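Local coordinates for protein carboxylesterase YBFK (Bacillus subtilis, PDB 4CCY) that hydrolyses carboxylic esters in vitro to an alcohol and a carboxylate, as a cytoplasmic member of the alpha/beta hydrolase superfamily, at residues V165-Y168 with A169-T173; P194-Q197 with R198-V201; H248-M251 with A252-R255. All coordinates share one frame; numbering follows the deposited sequence.

Interaction 1. Residues V165-Y168 with A169-T173; sequences VYKY and AAELT
Glu171 and Leu172 fold back against the carbonyl oxygens of Lys167 and Tyr168, where helix 164-170 comes to its C-terminal end in the insertion between core strands 146-152 and 236-241, the place where alpha/beta hydrolases commonly carry a cap. Two regular helical bonds precede this end: Ala169 N to Val165 O, 2.9 Å, and Ala170 N to Tyr166 O, 2.8 Å, the latter less straight at 151°. Glu171, the first residue to leave helical geometry, gives its N-H to two acceptors, and both bonds are weak: Glu171 N lies 3.2 Å from Lys167 O and 3.4 Å from Tyr168 O. Apolar atoms lie against the same two oxygens. Glu171 CG comes within 3.4 Å of Lys167 O, placed there by a first torsion that sets it beside its own backbone N (chi1 -65°), from where the chain runs on extended. Leu172 brings its branch point, CG, to 3.4 Å from Tyr168 O, with both methyls slightly farther off. The charged ends of Lys167 and Glu171, four residues apart, do not meet, and their attraction is probably modest.

Further out, the Tyr168 ring stacks with Trp184 of helix 175-186, and Leu172 packs on Tyr181 of that helix and on Leu64. The buried Val165 touches Met246 and Trp184, its side chain about 7 Å from that of Glu244, the probable acid of the charge relay. Beyond the helix, an inverse gamma turn centred on Leu172 is closed by a weak bond from Thr173 N to Glu171 O, 2.9 Å.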
# COMPACT_ATOMS: atom_id res chain seq x y z
N VAL A 165 -14.95 7.80 -7.44
CA VAL A 165 -13.56 7.79 -6.97
C VAL A 165 -12.76 8.95 -7.56
O VAL A 165 -11.96 9.59 -6.87
CB VAL A 165 -12.87 6.43 -7.25
CG1 VAL A 165 -11.38 6.50 -6.96
CG2 VAL A 165 -13.53 5.33 -6.41
N TYR A 166 -13.00 9.22 -8.83
CA TYR A 166 -12.31 10.30 -9.52
C TYR A 166 -12.69 11.69 -9.02
O TYR A 166 -11.85 12.59 -9.02
CB TYR A 166 -12.49 10.16 -11.03
CG TYR A 166 -11.87 8.89 -11.57
CD1 TYR A 166 -10.52 8.84 -11.91
CD2 TYR A 166 -12.63 7.73 -11.72
CE1 TYR A 166 -9.94 7.68 -12.40
CE2 TYR A 166 -12.06 6.56 -12.22
CZ TYR A 166 -10.71 6.55 -12.55
OH TYR A 166 -10.14 5.39 -13.04
N LYS A 167 -13.94 11.88 -8.58
CA LYS A 167 -14.34 13.18 -7.99
C LYS A 167 -13.57 13.44 -6.69
O LYS A 167 -13.05 14.53 -6.49
CB LYS A 167 -15.86 13.27 -7.76
CG LYS A 167 -16.32 14.62 -7.19
CD LYS A 167 -17.77 14.58 -6.67
CE LYS A 167 -17.95 13.47 -5.62
NZ LYS A 167 -19.23 13.50 -4.85
N TYR A 168 -13.50 12.42 -5.83
CA TYR A 168 -12.76 12.50 -4.57
C TYR A 168 -11.28 12.74 -4.81
O TYR A 168 -10.66 13.59 -4.15
CB TYR A 168 -12.98 11.23 -3.73
CG TYR A 168 -14.36 11.14 -3.13
CD1 TYR A 168 -14.67 11.88 -1.99
CD2 TYR A 168 -15.35 10.34 -3.69
CE1 TYR A 168 -15.94 11.83 -1.43
CE2 TYR A 168 -16.63 10.28 -3.14
CZ TYR A 168 -16.91 11.03 -2.00
OH TYR A 168 -18.16 11.00 -1.42
N ALA A 169 -10.71 11.99 -5.75
CA ALA A 169 -9.31 12.18 -6.16
C ALA A 169 -9.07 13.61 -6.68
O ALA A 169 -8.11 14.26 -6.28
CB ALA A 169 -8.92 11.14 -7.20
N ALA A 170 -9.95 14.10 -7.54
CA ALA A 170 -9.77 15.41 -8.18
C ALA A 170 -9.81 16.57 -7.18
O ALA A 170 -9.24 17.63 -7.44
CB ALA A 170 -10.80 15.62 -9.26
N GLU A 171 -10.48 16.36 -6.06
CA GLU A 171 -10.62 17.40 -5.03
C GLU A 171 -9.53 17.38 -3.94
O GLU A 171 -9.62 18.12 -2.96
CB GLU A 171 -12.03 17.37 -4.45
CG GLU A 171 -13.06 17.74 -5.51
CD GLU A 171 -14.47 17.90 -4.99
OE1 GLU A 171 -14.81 17.35 -3.93
OE2 GLU A 171 -15.26 18.59 -5.67
N LEU A 172 -8.48 16.60 -4.15
CA LEU A 172 -7.37 16.54 -3.19
C LEU A 172 -6.39 17.69 -3.41
O LEU A 172 -5.22 17.48 -3.72
CB LEU A 172 -6.68 15.18 -3.23
CG LEU A 172 -7.54 13.99 -2.77
CD1 LEU A 172 -6.84 12.67 -3.04
CD2 LEU A 172 -7.96 14.12 -1.31
N THR A 173 -6.89 18.91 -3.25
CA THR A 173 -6.14 20.11 -3.57
C THR A 173 -5.89 20.99 -2.34
O THR A 173 -5.20 21.99 -2.42
CB THR A 173 -6.87 20.94 -4.64
OG1 THR A 173 -8.21 21.19 -4.20
CG2 THR A 173 -6.90 20.19 -5.98

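Interaction 2. Residues P194-Q197 with R198-V201; sequences PLLQ and RQIV
Pro194 meets Arg198 through its carbonyl oxygen: Pro194 O accepts the N-H of Arg198, with 3.0 Å between Pro194 O and Arg198 N, and the CB of Arg198 also rests against it. Beyond CB the arginine chain bends at its second torsion and leads away from residues 194-197, bringing the edge of its guanidinium to Val201 CG1, which lies in the guanidinium plane.

Leu195 follows the same pattern. Leu195 O takes the N-H of Gln199, whose N lies 3.0 Å from that oxygen. The Leu195 side chain turns away from 198-201 and packs against helix 12-24, and Ser24 OG of that helix satisfies OE1 of the buried Gln199 amide while Ser66 OG satisfies its NE2, a pair of bonds that should fix the rotation of the amide.

At Leu196 side chains take a larger part. Ile200 N points almost straight at Leu196 O (3.1 Å, 173°), and Ile200 CG1 lies 3.3 Å from that oxygen. Their methyls approach as well, Leu196 CD2 to Ile200 CD1 at 4.3 Å. This is the i to i+4 ladder of helix 194-205, in the helical insertion that probably forms a cap on this alpha/beta hydrolase, with Ile200 packing on Ile182 of helix 175-186. Leu196 CD2 has a second neighbour in Gln199 OE1, 4.2 Å away, the two side chains crossing at a slant.

Gln197 O bonds to Val201 N at 3.2 Å and has Val201 CG2 equally close, at 3.2 Å. The Gln197 chain starts opposite its backbone N (chi1 -180°) and then bends (chi2 82°), carrying NE2 near that methyl and into a weak hydrogen bond with Glu179 OE1.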
# COMPACT_ATOMS: atom_id res chain seq x y z
N PRO A 194 -6.29 10.23 15.48
CA PRO A 194 -6.10 11.66 15.19
C PRO A 194 -4.75 12.03 14.53
O PRO A 194 -4.69 12.97 13.73
CB PRO A 194 -6.22 12.31 16.56
CG PRO A 194 -7.15 11.41 17.30
CD PRO A 194 -6.88 10.01 16.81
N LEU A 195 -3.68 11.31 14.87
CA LEU A 195 -2.37 11.59 14.28
C LEU A 195 -2.37 11.31 12.79
O LEU A 195 -1.85 12.12 12.01
CB LEU A 195 -1.26 10.82 15.00
CG LEU A 195 -0.97 11.27 16.44
CD1 LEU A 195 0.09 10.39 17.09
CD2 LEU A 195 -0.57 12.74 16.50
N LEU A 196 -2.97 10.19 12.38
CA LEU A 196 -3.07 9.86 10.96
C LEU A 196 -3.98 10.80 10.18
O LEU A 196 -3.65 11.18 9.06
CB LEU A 196 -3.49 8.40 10.73
CG LEU A 196 -2.40 7.45 10.22
CD1 LEU A 196 -2.99 6.08 9.89
CD2 LEU A 196 -1.69 8.03 8.99
N GLN A 197 -5.11 11.15 10.78
CA GLN A 197 -6.02 12.16 10.23
C GLN A 197 -5.24 13.42 9.89
O GLN A 197 -5.31 13.93 8.76
CB GLN A 197 -7.11 12.49 11.26
CG GLN A 197 -8.14 13.53 10.80
CD GLN A 197 -9.23 12.94 9.93
OE1 GLN A 197 -9.52 11.74 10.00
NE2 GLN A 197 -9.86 13.79 9.10
N ARG A 198 -4.45 13.89 10.86
CA ARG A 198 -3.71 15.13 10.71
C ARG A 198 -2.66 15.05 9.59
O ARG A 198 -2.56 15.96 8.77
CB ARG A 198 -3.06 15.51 12.05
CG ARG A 198 -2.05 16.63 11.94
CD ARG A 198 -2.75 17.97 11.94
NE ARG A 198 -1.93 19.02 11.33
CZ ARG A 198 -2.07 19.44 10.08
NH1 ARG A 198 -3.00 18.90 9.29
NH2 ARG A 198 -1.29 20.41 9.61
N GLN A 199 -1.91 13.94 9.57
CA GLN A 199 -0.83 13.75 8.62
C GLN A 199 -1.34 13.74 7.18
O GLN A 199 -0.78 14.42 6.32
CB GLN A 199 -0.06 12.46 8.92
CG GLN A 199 1.07 12.22 7.93
CD GLN A 199 1.75 10.87 8.09
OE1 GLN A 199 1.81 10.31 9.17
NE2 GLN A 199 2.29 10.36 7.00
N ILE A 200 -2.39 12.97 6.93
CA ILE A 200 -2.99 12.87 5.61
C ILE A 200 -3.50 14.23 5.11
O ILE A 200 -3.29 14.60 3.95
CB ILE A 200 -4.11 11.80 5.58
CG1 ILE A 200 -3.50 10.42 5.83
CG2 ILE A 200 -4.86 11.83 4.25
CD1 ILE A 200 -4.54 9.36 6.12
N VAL A 201 -4.17 14.98 6.00
CA VAL A 201 -4.65 16.33 5.69
C VAL A 201 -3.48 17.24 5.33
O VAL A 201 -3.51 17.92 4.31
CB VAL A 201 -5.50 16.93 6.83
CG1 VAL A 201 -5.80 18.41 6.61
CG2 VAL A 201 -6.80 16.15 6.97

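Interaction 3. Residues H248-M251 with A252-R255; sequences HQQM and AFER. With NA (sodium ion), chain C.
Gln250 and Glu254, one turn apart on helix 249-259, are joined by both side chain and backbone. Gln250 NE2 gives a straight but long and weak hydrogen bond to Glu254 OE2 (3.3 Å, 168°), with the amide and carboxylate planes 66° apart. The bend of Gln250 at its second torsion (chi2 58°) carries the amide forward along the helix toward Glu254, where NE2 also lies 3.7 Å from Phe253 CD2, oblique to the ring.

The backbone bonds form the first turn of the helix. At the N-cap, His248 O accepts the N-H of Ala252 (N to O 3.2 Å); Gln249 O and Phe253 N are closer, at 2.8 Å, as are Gln250 O and Glu254 N, and Met251 O takes the N-H of Arg255. Gln250 O further lies at the edge of the Phe253 ring, in its plane.

Metal bonding is concentrated at the N-terminal end. Gln249 OE1 binds a sodium ion at 2.3 Å, and three waters with the main-chain oxygens of Glu244 and Tyr247 complete six ligands. Water 1 is also hydrogen-bonded to His248 ND1 (2.7 Å), so the N-cap ring buttresses the ion's shell. Since Glu244 probably belongs to the charge relay, the ion ties this helix start to the loop carrying it.

The helix is the crossover of a beta-alpha-beta unit. Ala252 and Phe253 pack on Phe240 of strand 236-241, Phe253 and Gln250 reach Ile267 of strand 264-268, and the guanidinium of Arg255 ties the helix to neighbouring chain through Phe224 O, Phe158 O and a salt bridge to Asp226.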
# COMPACT_ATOMS: atom_id res chain seq x y z
N HIS A 248 -17.22 -2.29 -6.36
CA HIS A 248 -18.02 -3.45 -5.97
C HIS A 248 -17.11 -4.59 -5.64
O HIS A 248 -16.69 -5.35 -6.53
CB HIS A 248 -18.99 -3.86 -7.08
CG HIS A 248 -20.15 -2.91 -7.25
ND1 HIS A 248 -20.93 -2.53 -6.22
CD2 HIS A 248 -20.65 -2.27 -8.37
CE1 HIS A 248 -21.88 -1.68 -6.66
NE2 HIS A 248 -21.71 -1.52 -7.98
N GLN A 249 -16.81 -4.74 -4.36
CA GLN A 249 -15.85 -5.77 -3.93
C GLN A 249 -16.34 -7.20 -4.20
O GLN A 249 -15.52 -8.10 -4.34
CB GLN A 249 -15.42 -5.57 -2.47
CG GLN A 249 -16.47 -5.90 -1.41
CD GLN A 249 -17.66 -4.97 -1.43
OE1 GLN A 249 -17.55 -3.80 -1.81
NE2 GLN A 249 -18.80 -5.47 -1.03
N GLN A 250 -17.65 -7.40 -4.30
CA GLN A 250 -18.18 -8.72 -4.65
C GLN A 250 -17.69 -9.16 -6.05
O GLN A 250 -17.13 -10.25 -6.21
CB GLN A 250 -19.71 -8.78 -4.56
CG GLN A 250 -20.30 -10.18 -4.73
CD GLN A 250 -19.79 -11.19 -3.72
OE1 GLN A 250 -19.61 -10.89 -2.54
NE2 GLN A 250 -19.56 -12.41 -4.19
N MET A 251 -17.88 -8.29 -7.05
CA MET A 251 -17.41 -8.52 -8.41
C MET A 251 -15.88 -8.70 -8.49
O MET A 251 -15.40 -9.53 -9.25
CB MET A 251 -17.86 -7.38 -9.33
CG MET A 251 -19.37 -7.30 -9.54
SD MET A 251 -19.87 -5.90 -10.57
CE MET A 251 -19.05 -6.25 -12.13
N ALA A 252 -15.12 -7.91 -7.74
CA ALA A 252 -13.67 -8.04 -7.71
C ALA A 252 -13.28 -9.40 -7.12
O ALA A 252 -12.43 -10.10 -7.69
CB ALA A 252 -13.06 -6.91 -6.89
N PHE A 253 -13.92 -9.76 -6.01
CA PHE A 253 -13.76 -11.08 -5.39
C PHE A 253 -14.08 -12.24 -6.35
O PHE A 253 -13.24 -13.13 -6.56
CB PHE A 253 -14.60 -11.17 -4.10
CG PHE A 253 -14.78 -12.57 -3.59
CD1 PHE A 253 -13.79 -13.18 -2.83
CD2 PHE A 253 -15.94 -13.29 -3.90
CE1 PHE A 253 -13.95 -14.48 -2.37
CE2 PHE A 253 -16.11 -14.59 -3.43
CZ PHE A 253 -15.12 -15.19 -2.67
N GLU A 254 -15.28 -12.23 -6.93
CA GLU A 254 -15.68 -13.25 -7.90
C GLU A 254 -14.67 -13.39 -9.06
O GLU A 254 -14.22 -14.51 -9.38
CB GLU A 254 -17.09 -12.98 -8.43
CG GLU A 254 -18.19 -13.30 -7.43
CD GLU A 254 -19.59 -13.26 -8.03
OE1 GLU A 254 -19.73 -13.51 -9.25
OE2 GLU A 254 -20.55 -12.98 -7.29
N ARG A 255 -14.31 -12.26 -9.66
CA ARG A 255 -13.35 -12.23 -10.76
C ARG A 255 -11.98 -12.81 -10.36
O ARG A 255 -11.44 -13.69 -11.04
CB ARG A 255 -13.22 -10.80 -11.33
CG ARG A 255 -12.59 -10.76 -12.70
CD ARG A 255 -12.59 -9.37 -13.33
NE ARG A 255 -11.73 -9.40 -14.51
CZ ARG A 255 -10.49 -8.90 -14.58
NH1 ARG A 255 -9.96 -8.24 -13.55
NH2 ARG A 255 -9.79 -9.03 -15.70
NA NA C . -18.57 -1.75 -2.12
O HOH W 1 -20.33 -2.86 -3.57
O HOH W 2 -20.07 -2.22 -0.26
O HOH W 3 -19.58 0.47 -3.17

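The three contacts follow one another along the chain, each local to its own helix: 164-170 with the residues after it, 194-205 and 249-259. Interactions 1 and 2 belong to the helical insertion between strands 146-152 and 236-241; their centres are 18 Å apart, and helix 175-186 lies against both. Interaction 3 sits in the alpha/beta core, after strand 236-241, with its centre 23 Å from interaction 1 and 30 Å from interaction 2. Between side chains, Gln249 is about 4 Å and Val165 about 7 Å from Glu244, and Ile200 about 10 Å from His273. Helices of both the insertion and the core thus border the probable catalytic region.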